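Local coordinates for protein ribonuclease S-3 (Pyrus pyrifolia, PDB 1IQQ) that cleaves RNA as an RNase T2 family endonuclease of the pear pistil and takes part in gametophytic self-incompatibility, at residues 81-89 / 97-105; 126-135 / 192-200. All coordinates share one frame; numbering follows the deposited sequence.

From the N terminus, the chain first lays down strands 3-10 and 30-38, then helices 58-67 and 77-89. Contact 1 follows. It closes the short loop of seven residues between 81-89 and 97-105, so helix 77-89 packs against helix 99-112. Contact 2 opens later. It brings 126-135 to 192-200 across 56 residues, which include most of helix 135-143 and strands 152-158, 161-171 and 178-179. The two contacts are in series and neither nest nor cross. Their centres lie about 32 Å apart, on opposite sides of the chain's centre. Contact 1 joins the active-site helix to its successor; contact 2 pairs C-terminal strand 198-199, which also runs beside 161-171, with strand 132-133.

Contact 1 of 2, residues 81-89 / 97-105; sequences WDKEWMKHG and DNENHYFET
Trp85 of helix 81-89 lies flat against the start of helix 99-105. Glu99 CA stands over its six-membered ring, 3.6 Å from the centroid, a CH-pi contact. Beyond CA, the extended Glu99 chain follows the indole across to its five-membered ring, and OE1 comes 3.5 Å from Trp85 CD1. The carboxylate plane is 23° from the ring plane. Trp85 reaches this position with CG anti to the backbone N (chi1 161°).

Tyr102 turns one ring face to Gly89, while its CD2 lies at the edge of the Trp85 indole, in plane. Gly89 CA sits over the centre of the Tyr102 ring, 3.4 Å from the centroid. A beta carbon at Gly89 would probably run into the Tyr102 ring and Trp85 CE3, so glycine suits this close approach. The Trp85 and Tyr102 rings meet obliquely, with Trp85 CE3 3.7 Å from Tyr102 CB. Phe103 turns its edge to the backbone, and its CZ lies 3.3 Å from Trp81 O.

Asp82 OD1 and Glu99 OE2 are like charges 3.9 Å apart. Arg56 forms salt bridges to both, which probably offsets their repulsion, and a water lies near both oxygens. Another water links Tyr102 OH to Glu84 OE1; the same hydroxyl bonds to Leu35 O. Glu84, Lys87 and His88 of this helix belong to the active site.

The two helix segments cross at 98°, with axes 10.4 Å apart. Helix 58-67 packs against Trp81 and Phe103, and strand 30-38 meets the active-site end through Leu35 and through Trp36, stacked on His88.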
loop_
_atom_site.group_PDB
_atom_site.type_symbol
_atom_site.label_atom_id
_atom_site.label_comp_id
_atom_site.label_asym_id
_atom_site.label_seq_id
_atom_site.Cartn_x
_atom_site.Cartn_y
_atom_site.Cartn_z
ATOM N N TRP A 81 3.281 -8.289 11.218
ATOM C CA TRP A 81 2.794 -6.996 11.709
ATOM C C TRP A 81 3.774 -6.370 12.727
ATOM O O TRP A 81 3.958 -5.098 12.736
ATOM C CB TRP A 81 1.442 -7.175 12.354
ATOM C CG TRP A 81 0.365 -7.547 11.389
ATOM C CD1 TRP A 81 0.228 -7.093 10.094
ATOM C CD2 TRP A 81 -0.670 -8.490 11.610
ATOM N NE1 TRP A 81 -0.842 -7.722 9.491
ATOM C CE2 TRP A 81 -1.405 -8.592 10.394
ATOM C CE3 TRP A 81 -1.053 -9.278 12.719
ATOM C CZ2 TRP A 81 -2.497 -9.449 10.238
ATOM C CZ3 TRP A 81 -2.160 -10.141 12.579
ATOM C CH2 TRP A 81 -2.870 -10.217 11.325
ATOM N N ASP A 82 4.379 -7.188 13.602
ATOM C CA ASP A 82 5.312 -6.637 14.566
ATOM C C ASP A 82 6.413 -5.851 13.810
ATOM O O ASP A 82 6.817 -4.753 14.299
ATOM C CB ASP A 82 5.981 -7.788 15.325
ATOM C CG ASP A 82 5.125 -8.358 16.425
ATOM O OD1 ASP A 82 4.034 -7.883 16.734
ATOM O OD2 ASP A 82 5.611 -9.314 17.034
ATOM N N LYS A 83 6.915 -6.391 12.706
ATOM C CA LYS A 83 8.003 -5.693 11.948
ATOM C C LYS A 83 7.508 -4.399 11.284
ATOM O O LYS A 83 8.289 -3.466 11.131
ATOM C CB LYS A 83 8.642 -6.593 10.887
ATOM C CG LYS A 83 9.319 -7.889 11.473
ATOM C CD LYS A 83 9.920 -8.689 10.290
ATOM C CE LYS A 83 10.159 -10.153 10.651
ATOM N NZ LYS A 83 9.067 -11.079 10.115
ATOM N N GLU A 84 6.266 -4.408 10.802
ATOM C CA GLU A 84 5.747 -3.165 10.193
ATOM C C GLU A 84 5.682 -2.076 11.229
ATOM O O GLU A 84 6.009 -0.917 10.935
ATOM C CB GLU A 84 4.329 -3.412 9.607
ATOM C CG GLU A 84 4.362 -4.485 8.439
ATOM C CD GLU A 84 5.159 -4.063 7.222
ATOM O OE1 GLU A 84 5.426 -2.848 6.957
ATOM O OE2 GLU A 84 5.530 -5.013 6.483
ATOM N N TRP A 85 5.249 -2.426 12.427
ATOM C CA TRP A 85 5.238 -1.439 13.480
ATOM C C TRP A 85 6.666 -1.017 13.826
ATOM O O TRP A 85 6.962 0.160 13.956
ATOM C CB TRP A 85 4.516 -1.986 14.712
ATOM C CG TRP A 85 4.855 -1.220 15.964
ATOM C CD1 TRP A 85 5.579 -1.692 17.029
ATOM C CD2 TRP A 85 4.539 0.133 16.242
ATOM N NE1 TRP A 85 5.741 -0.685 17.966
ATOM C CE2 TRP A 85 5.094 0.442 17.495
ATOM C CE3 TRP A 85 3.822 1.123 15.547
ATOM C CZ2 TRP A 85 4.973 1.703 18.075
ATOM C CZ3 TRP A 85 3.692 2.352 16.106
ATOM C CH2 TRP A 85 4.280 2.648 17.383
ATOM N N MET A 86 7.529 -1.986 14.094
ATOM C CA MET A 86 8.878 -1.581 14.506
ATOM C C MET A 86 9.655 -0.792 13.481
ATOM O O MET A 86 10.392 0.172 13.843
ATOM C CB MET A 86 9.679 -2.813 14.958
ATOM C CG MET A 86 9.217 -3.389 16.317
ATOM S SD MET A 86 9.135 -2.210 17.611
ATOM C CE MET A 86 10.924 -1.971 17.919
ATOM N N LYS A 87 9.555 -1.197 12.216
ATOM C CA LYS A 87 10.304 -0.488 11.181
ATOM C C LYS A 87 9.699 0.815 10.727
ATOM O O LYS A 87 10.408 1.796 10.498
ATOM C CB LYS A 87 10.481 -1.353 9.951
ATOM C CG LYS A 87 11.376 -0.730 8.922
ATOM C CD LYS A 87 11.687 -1.700 7.761
ATOM C CE LYS A 87 12.394 -0.909 6.682
ATOM N NZ LYS A 87 12.460 -1.544 5.326
ATOM N N HIS A 88 8.381 0.834 10.599
ATOM C CA HIS A 88 7.714 2.065 10.084
ATOM C C HIS A 88 6.799 2.829 11.048
ATOM O O HIS A 88 6.979 4.035 11.215
ATOM C CB HIS A 88 6.923 1.634 8.839
ATOM C CG HIS A 88 7.801 1.099 7.757
ATOM N ND1 HIS A 88 8.650 1.913 7.064
ATOM C CD2 HIS A 88 7.928 -0.149 7.225
ATOM C CE1 HIS A 88 9.266 1.204 6.134
ATOM N NE2 HIS A 88 8.844 -0.047 6.207
ATOM N N GLY A 89 5.827 2.139 11.670
ATOM C CA GLY A 89 4.864 2.792 12.567
ATOM C C GLY A 89 5.559 3.597 13.648
ATOM O O GLY A 89 5.109 4.685 14.038
ATOM N N ASP A 97 0.342 7.215 17.652
ATOM C CA ASP A 97 0.708 7.192 19.072
ATOM C C ASP A 97 1.382 5.938 19.586
ATOM O O ASP A 97 2.219 5.999 20.466
ATOM C CB ASP A 97 -0.554 7.448 19.884
ATOM C CG ASP A 97 -0.264 7.639 21.368
ATOM O OD1 ASP A 97 0.154 8.762 21.766
ATOM O OD2 ASP A 97 -0.500 6.678 22.113
ATOM N N ASN A 98 0.957 4.788 19.078
ATOM C CA ASN A 98 1.432 3.530 19.644
ATOM C C ASN A 98 1.064 2.461 18.630
ATOM O O ASN A 98 0.393 2.740 17.615
ATOM C CB ASN A 98 0.686 3.311 20.996
ATOM C CG ASN A 98 -0.827 3.140 20.832
ATOM O OD1 ASN A 98 -1.335 2.111 20.374
ATOM N ND2 ASN A 98 -1.586 4.161 21.243
ATOM N N GLU A 99 1.491 1.234 18.894
ATOM C CA GLU A 99 1.253 0.145 17.943
ATOM C C GLU A 99 -0.197 -0.091 17.589
ATOM O O GLU A 99 -0.548 -0.332 16.432
ATOM C CB GLU A 99 1.881 -1.149 18.517
ATOM C CG GLU A 99 1.680 -2.380 17.651
ATOM C CD GLU A 99 2.397 -3.610 18.176
ATOM O OE1 GLU A 99 3.331 -3.509 18.999
ATOM O OE2 GLU A 99 2.017 -4.714 17.708
ATOM N N ASN A 100 -1.059 -0.128 18.586
ATOM C CA ASN A 100 -2.478 -0.348 18.289
ATOM C C ASN A 100 -3.038 0.846 17.449
ATOM O O ASN A 100 -3.787 0.631 16.450
ATOM C CB ASN A 100 -3.280 -0.496 19.614
ATOM C CG ASN A 100 -3.087 -1.849 20.217
ATOM O OD1 ASN A 100 -3.246 -2.871 19.537
ATOM N ND2 ASN A 100 -2.734 -1.881 21.507
ATOM N N HIS A 101 -2.665 2.077 17.807
ATOM C CA HIS A 101 -3.130 3.240 17.080
ATOM C C HIS A 101 -2.638 3.220 15.645
ATOM O O HIS A 101 -3.348 3.643 14.735
ATOM C CB HIS A 101 -2.676 4.521 17.838
ATOM C CG HIS A 101 -3.112 5.805 17.190
ATOM N ND1 HIS A 101 -4.432 6.100 16.892
ATOM C CD2 HIS A 101 -2.390 6.877 16.856
ATOM C CE1 HIS A 101 -4.493 7.334 16.392
ATOM N NE2 HIS A 101 -3.270 7.825 16.370
ATOM N N TYR A 102 -1.429 2.717 15.440
ATOM C CA TYR A 102 -0.912 2.604 14.072
ATOM C C TYR A 102 -1.808 1.716 13.202
ATOM O O TYR A 102 -2.210 2.115 12.077
ATOM C CB TYR A 102 0.491 1.958 14.132
ATOM C CG TYR A 102 1.164 1.718 12.825
ATOM C CD1 TYR A 102 1.349 2.782 11.903
ATOM C CD2 TYR A 102 1.688 0.433 12.496
ATOM C CE1 TYR A 102 2.048 2.589 10.673
ATOM C CE2 TYR A 102 2.361 0.233 11.316
ATOM C CZ TYR A 102 2.556 1.303 10.383
ATOM O OH TYR A 102 3.241 1.121 9.213
ATOM N N PHE A 103 -2.157 0.545 13.675
ATOM C CA PHE A 103 -2.980 -0.339 12.901
ATOM C C PHE A 103 -4.413 0.170 12.824
ATOM O O PHE A 103 -5.057 0.001 11.796
ATOM C CB PHE A 103 -2.866 -1.736 13.514
ATOM C CG PHE A 103 -1.529 -2.381 13.268
ATOM C CD1 PHE A 103 -1.048 -2.627 11.970
ATOM C CD2 PHE A 103 -0.698 -2.729 14.360
ATOM C CE1 PHE A 103 0.223 -3.172 11.808
ATOM C CE2 PHE A 103 0.557 -3.284 14.178
ATOM C CZ PHE A 103 1.027 -3.498 12.893
ATOM N N GLU A 104 -4.917 0.757 13.910
ATOM C CA GLU A 104 -6.283 1.338 13.828
ATOM C C GLU A 104 -6.299 2.469 12.825
ATOM O O GLU A 104 -7.300 2.661 12.131
ATOM C CB GLU A 104 -6.685 1.861 15.219
ATOM C CG GLU A 104 -6.962 0.749 16.209
ATOM C CD GLU A 104 -6.869 1.199 17.668
ATOM O OE1 GLU A 104 -6.636 2.413 17.934
ATOM O OE2 GLU A 104 -7.017 0.289 18.544
ATOM N N THR A 105 -5.211 3.227 12.720
ATOM C CA THR A 105 -5.130 4.332 11.755
ATOM C C THR A 105 -5.178 3.781 10.323
ATOM O O THR A 105 -5.870 4.329 9.458
ATOM C CB THR A 105 -3.849 5.093 11.944
ATOM O OG1 THR A 105 -3.919 5.779 13.225
ATOM C CG2 THR A 105 -3.671 6.135 10.792
HETATM O O HOH W 1 2.804 -6.886 18.961
HETATM O O HOH W 2 5.364 -5.080 17.694
HETATM O O HOH W 3 4.214 -0.351 7.127
#

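Contact 2 of 2, residues 126-135 / 192-200. With NAG (2-acetamido-2-deoxy-beta-D-glucopyranose), chain B.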
loop_
_atom_site.group_PDB
_atom_site.type_symbol
_atom_site.label_atom_id
_atom_site.label_comp_id
_atom_site.label_asym_id
_atom_site.label_seq_id
_atom_site.Cartn_x
_atom_site.Cartn_y
_atom_site.Cartn_z
ATOM N N ILE A 126 -13.096 0.279 -13.319
ATOM C CA ILE A 126 -11.910 -0.567 -13.565
ATOM C C ILE A 126 -11.928 -1.710 -12.552
ATOM O O ILE A 126 -11.708 -1.526 -11.350
ATOM C CB ILE A 126 -10.655 0.310 -13.420
ATOM C CG1 ILE A 126 -10.616 1.346 -14.566
ATOM C CG2 ILE A 126 -9.327 -0.510 -13.494
ATOM C CD1 ILE A 126 -9.495 2.370 -14.439
ATOM N N GLU A 127 -12.266 -2.900 -13.078
ATOM C CA GLU A 127 -12.363 -4.112 -12.246
ATOM C C GLU A 127 -11.160 -4.979 -12.592
ATOM O O GLU A 127 -10.591 -4.813 -13.683
ATOM C CB GLU A 127 -13.651 -4.823 -12.617
ATOM C CG GLU A 127 -14.868 -3.933 -12.375
ATOM C CD GLU A 127 -15.187 -3.806 -10.875
ATOM O OE1 GLU A 127 -14.745 -4.683 -10.080
ATOM O OE2 GLU A 127 -15.936 -2.862 -10.532
ATOM N N PRO A 128 -10.800 -5.958 -11.712
ATOM C CA PRO A 128 -9.644 -6.854 -11.924
ATOM C C PRO A 128 -10.004 -7.965 -12.929
ATOM O O PRO A 128 -9.999 -9.142 -12.617
ATOM C CB PRO A 128 -9.313 -7.360 -10.522
ATOM C CG PRO A 128 -10.712 -7.389 -9.812
ATOM C CD PRO A 128 -11.367 -6.139 -10.354
ATOM N N ASP A 129 -10.241 -7.512 -14.159
ATOM C CA ASP A 129 -10.679 -8.350 -15.252
ATOM C C ASP A 129 -9.517 -8.867 -16.122
ATOM O O ASP A 129 -9.743 -9.668 -17.055
ATOM C CB ASP A 129 -11.655 -7.550 -16.117
ATOM C CG ASP A 129 -13.012 -7.337 -15.489
ATOM O OD1 ASP A 129 -13.471 -8.186 -14.691
ATOM O OD2 ASP A 129 -13.634 -6.325 -15.845
ATOM N N GLY A 130 -8.292 -8.464 -15.814
ATOM C CA GLY A 130 -7.106 -8.908 -16.547
ATOM C C GLY A 130 -6.990 -8.265 -17.916
ATOM O O GLY A 130 -6.505 -8.904 -18.848
ATOM N N LYS A 131 -7.469 -7.038 -18.065
ATOM C CA LYS A 131 -7.394 -6.326 -19.328
ATOM C C LYS A 131 -6.132 -5.465 -19.408
ATOM O O LYS A 131 -5.591 -5.053 -18.404
ATOM C CB LYS A 131 -8.558 -5.352 -19.450
ATOM C CG LYS A 131 -9.965 -5.972 -19.510
ATOM C CD LYS A 131 -10.998 -4.872 -19.564
ATOM C CE LYS A 131 -12.452 -5.411 -19.663
ATOM N NZ LYS A 131 -13.329 -4.168 -19.658
ATOM N N LYS A 132 -5.671 -5.153 -20.635
ATOM C CA LYS A 132 -4.528 -4.288 -20.814
ATOM C C LYS A 132 -5.080 -2.893 -20.763
ATOM O O LYS A 132 -6.108 -2.573 -21.390
ATOM C CB LYS A 132 -3.885 -4.531 -22.193
ATOM C CG LYS A 132 -3.009 -5.800 -22.157
ATOM C CD LYS A 132 -2.370 -6.090 -23.544
ATOM C CE LYS A 132 -1.674 -7.449 -23.595
ATOM N NZ LYS A 132 -1.166 -7.725 -24.990
ATOM N N ARG A 133 -4.438 -2.039 -19.982
ATOM C CA ARG A 133 -4.938 -0.698 -19.785
ATOM C C ARG A 133 -3.898 0.400 -20.035
ATOM O O ARG A 133 -2.675 0.147 -19.989
ATOM C CB ARG A 133 -5.403 -0.607 -18.350
ATOM C CG ARG A 133 -6.454 -1.674 -18.111
ATOM C CD ARG A 133 -6.926 -1.521 -16.736
ATOM N NE ARG A 133 -7.845 -2.602 -16.371
ATOM C CZ ARG A 133 -9.135 -2.611 -16.591
ATOM N NH1 ARG A 133 -9.722 -1.557 -17.204
ATOM N NH2 ARG A 133 -9.798 -3.688 -16.169
ATOM N N ALA A 134 -4.390 1.612 -20.343
ATOM C CA ALA A 134 -3.515 2.759 -20.411
ATOM C C ALA A 134 -3.185 3.261 -18.999
ATOM O O ALA A 134 -4.073 3.380 -18.103
ATOM C CB ALA A 134 -4.173 3.898 -21.195
ATOM N N LEU A 135 -1.939 3.634 -18.759
ATOM C CA LEU A 135 -1.529 4.150 -17.444
ATOM C C LEU A 135 -2.392 5.327 -17.023
ATOM O O LEU A 135 -2.763 5.371 -15.841
ATOM C CB LEU A 135 -0.102 4.650 -17.530
ATOM C CG LEU A 135 0.427 5.376 -16.322
ATOM C CD1 LEU A 135 0.444 4.434 -15.122
ATOM C CD2 LEU A 135 1.853 5.912 -16.604
ATOM N N TYR A 192 8.937 0.259 -12.912
ATOM C CA TYR A 192 8.229 1.359 -13.570
ATOM C C TYR A 192 7.016 0.913 -14.326
ATOM O O TYR A 192 7.020 -0.172 -15.011
ATOM C CB TYR A 192 9.222 2.056 -14.543
ATOM C CG TYR A 192 8.613 2.992 -15.594
ATOM C CD1 TYR A 192 8.364 4.349 -15.288
ATOM C CD2 TYR A 192 8.403 2.544 -16.871
ATOM C CE1 TYR A 192 7.914 5.223 -16.321
ATOM C CE2 TYR A 192 7.964 3.400 -17.899
ATOM C CZ TYR A 192 7.727 4.723 -17.581
ATOM O OH TYR A 192 7.258 5.525 -18.590
ATOM N N CYS A 193 5.963 1.714 -14.267
ATOM C CA CYS A 193 4.770 1.409 -15.055
ATOM C C CYS A 193 4.811 2.188 -16.378
ATOM O O CYS A 193 4.844 3.386 -16.369
ATOM C CB CYS A 193 3.480 1.844 -14.316
ATOM S SG CYS A 193 3.076 0.828 -12.860
ATOM N N PRO A 194 4.767 1.489 -17.510
ATOM C CA PRO A 194 4.816 2.175 -18.802
ATOM C C PRO A 194 3.508 2.857 -19.133
ATOM O O PRO A 194 2.470 2.603 -18.510
ATOM C CB PRO A 194 5.122 1.042 -19.752
ATOM C CG PRO A 194 4.323 -0.254 -19.101
ATOM C CD PRO A 194 4.576 0.011 -17.622
ATOM N N THR A 195 3.506 3.674 -20.195
ATOM C CA THR A 195 2.286 4.406 -20.528
ATOM C C THR A 195 1.132 3.574 -21.054
ATOM O O THR A 195 -0.014 4.022 -20.957
ATOM C CB THR A 195 2.603 5.585 -21.488
ATOM O OG1 THR A 195 3.065 5.034 -22.706
ATOM C CG2 THR A 195 3.666 6.513 -20.923
ATOM N N ASN A 196 1.373 2.382 -21.581
ATOM C CA ASN A 196 0.317 1.600 -22.122
ATOM C C ASN A 196 0.553 0.125 -21.873
ATOM O O ASN A 196 1.666 -0.300 -21.486
ATOM C CB ASN A 196 0.187 1.916 -23.630
ATOM C CG ASN A 196 -1.154 1.507 -24.176
ATOM O OD1 ASN A 196 -2.141 1.446 -23.430
ATOM N ND2 ASN A 196 -1.224 1.252 -25.470
ATOM N N ASN A 197 -0.541 -0.638 -22.020
ATOM C CA ASN A 197 -0.518 -2.076 -21.855
ATOM C C ASN A 197 -0.188 -2.607 -20.498
ATOM O O ASN A 197 0.559 -3.556 -20.356
ATOM C CB ASN A 197 0.378 -2.680 -22.935
ATOM C CG ASN A 197 -0.216 -2.475 -24.289
ATOM O OD1 ASN A 197 -1.433 -2.673 -24.487
ATOM N ND2 ASN A 197 0.615 -2.030 -25.255
ATOM N N ILE A 198 -0.755 -1.968 -19.474
ATOM C CA ILE A 198 -0.616 -2.463 -18.108
ATOM C C ILE A 198 -1.784 -3.407 -17.827
ATOM O O ILE A 198 -2.932 -3.022 -17.955
ATOM C CB ILE A 198 -0.699 -1.277 -17.120
ATOM C CG1 ILE A 198 0.508 -0.322 -17.330
ATOM C CG2 ILE A 198 -0.766 -1.815 -15.656
ATOM C CD1 ILE A 198 0.377 0.978 -16.597
ATOM N N LYS A 199 -1.497 -4.634 -17.444
ATOM C CA LYS A 199 -2.573 -5.565 -17.144
ATOM C C LYS A 199 -3.130 -5.406 -15.714
ATOM O O LYS A 199 -2.386 -5.322 -14.771
ATOM C CB LYS A 199 -2.073 -7.039 -17.275
ATOM C CG LYS A 199 -3.119 -8.068 -16.913
ATOM C CD LYS A 199 -2.514 -9.494 -17.012
ATOM C CE LYS A 199 -3.520 -10.507 -16.408
ATOM N NZ LYS A 199 -3.133 -11.911 -16.755
ATOM N N TYR A 200 -4.469 -5.332 -15.654
ATOM C CA TYR A 200 -5.170 -5.373 -14.360
ATOM C C TYR A 200 -6.578 -5.892 -14.689
ATOM O O TYR A 200 -7.292 -5.312 -15.540
ATOM C CB TYR A 200 -5.227 -3.981 -13.694
ATOM C CG TYR A 200 -6.098 -3.965 -12.453
ATOM C CD1 TYR A 200 -5.680 -4.582 -11.273
ATOM C CD2 TYR A 200 -7.345 -3.371 -12.462
ATOM C CE1 TYR A 200 -6.473 -4.594 -10.141
ATOM C CE2 TYR A 200 -8.178 -3.402 -11.360
ATOM C CZ TYR A 200 -7.739 -4.007 -10.179
ATOM O OH TYR A 200 -8.520 -3.942 -9.031
ATOM O OXT TYR A 200 -6.955 -6.885 -13.993
HETATM C C1 NAG B . -15.891 -6.097 -3.680
HETATM C C2 NAG B . -15.937 -7.229 -4.680
HETATM C C3 NAG B . -17.307 -7.470 -5.225
HETATM C C4 NAG B . -18.288 -7.667 -4.077
HETATM C C5 NAG B . -18.183 -6.521 -3.081
HETATM C C6 NAG B . -19.046 -6.775 -1.855
HETATM C C7 NAG B . -13.971 -7.487 -5.937
HETATM C C8 NAG B . -13.166 -6.861 -7.126
HETATM N N2 NAG B . -15.106 -6.874 -5.790
HETATM O O3 NAG B . -17.236 -8.678 -6.006
HETATM O O4 NAG B . -19.635 -7.750 -4.583
HETATM O O5 NAG B . -16.817 -6.390 -2.610
HETATM O O6 NAG B . -19.067 -5.612 -1.034
HETATM O O7 NAG B . -13.602 -8.500 -5.340
HETATM O O HOH W 4 -10.915 -2.778 -9.022
#
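Arg133 grips the C-terminal carboxylate of Tyr200 side-on. With CG anti to the carbonyl carbon (chi1 -58°), its chain runs extended to NE and brings the guanidinium there. NE (2.9 Å) and NH2 (3.1 Å) both donate to Tyr200 O, nearly in the guanidinium plane. Lys131 N gives this oxygen a third bond from above its carbonyl plane. Gly130 N bonds to OXT at 2.8 Å. Ile126 CG2 and Lys131 CB cover opposite faces of the guanidinium.

The tight part surrounds the Tyr200 ring. Pro128 CA lies over one face, a CH-pi contact, and Ile126 CG2 meets the edge 3.6 Å from CD2. Tyr10 packs edge-to-face on this ring. Arg133 and Ile198 pair antiparallel, hydrogen-bonded both ways, and Leu135 CD1 touches Ile198 CD1 at 3.8 Å, near the Cys193-Cys155 disulfide. G1 beta bulges occur at Gly130-Lys131 and Asn197-Ile198.

The other side is looser: Lys132 and Lys199, a non-hydrogen-bonded pair, and Asn197 are exposed. Pro128 CG comes 3.7 Å from C8 of an N-acetylglucosamine.

With an alanine for Arg133, both side-chain donors go and the chain end would probably be freer to move. The carboxylate is held by Arg133 and backbone N-H groups, and the positive charge probably helps balance it.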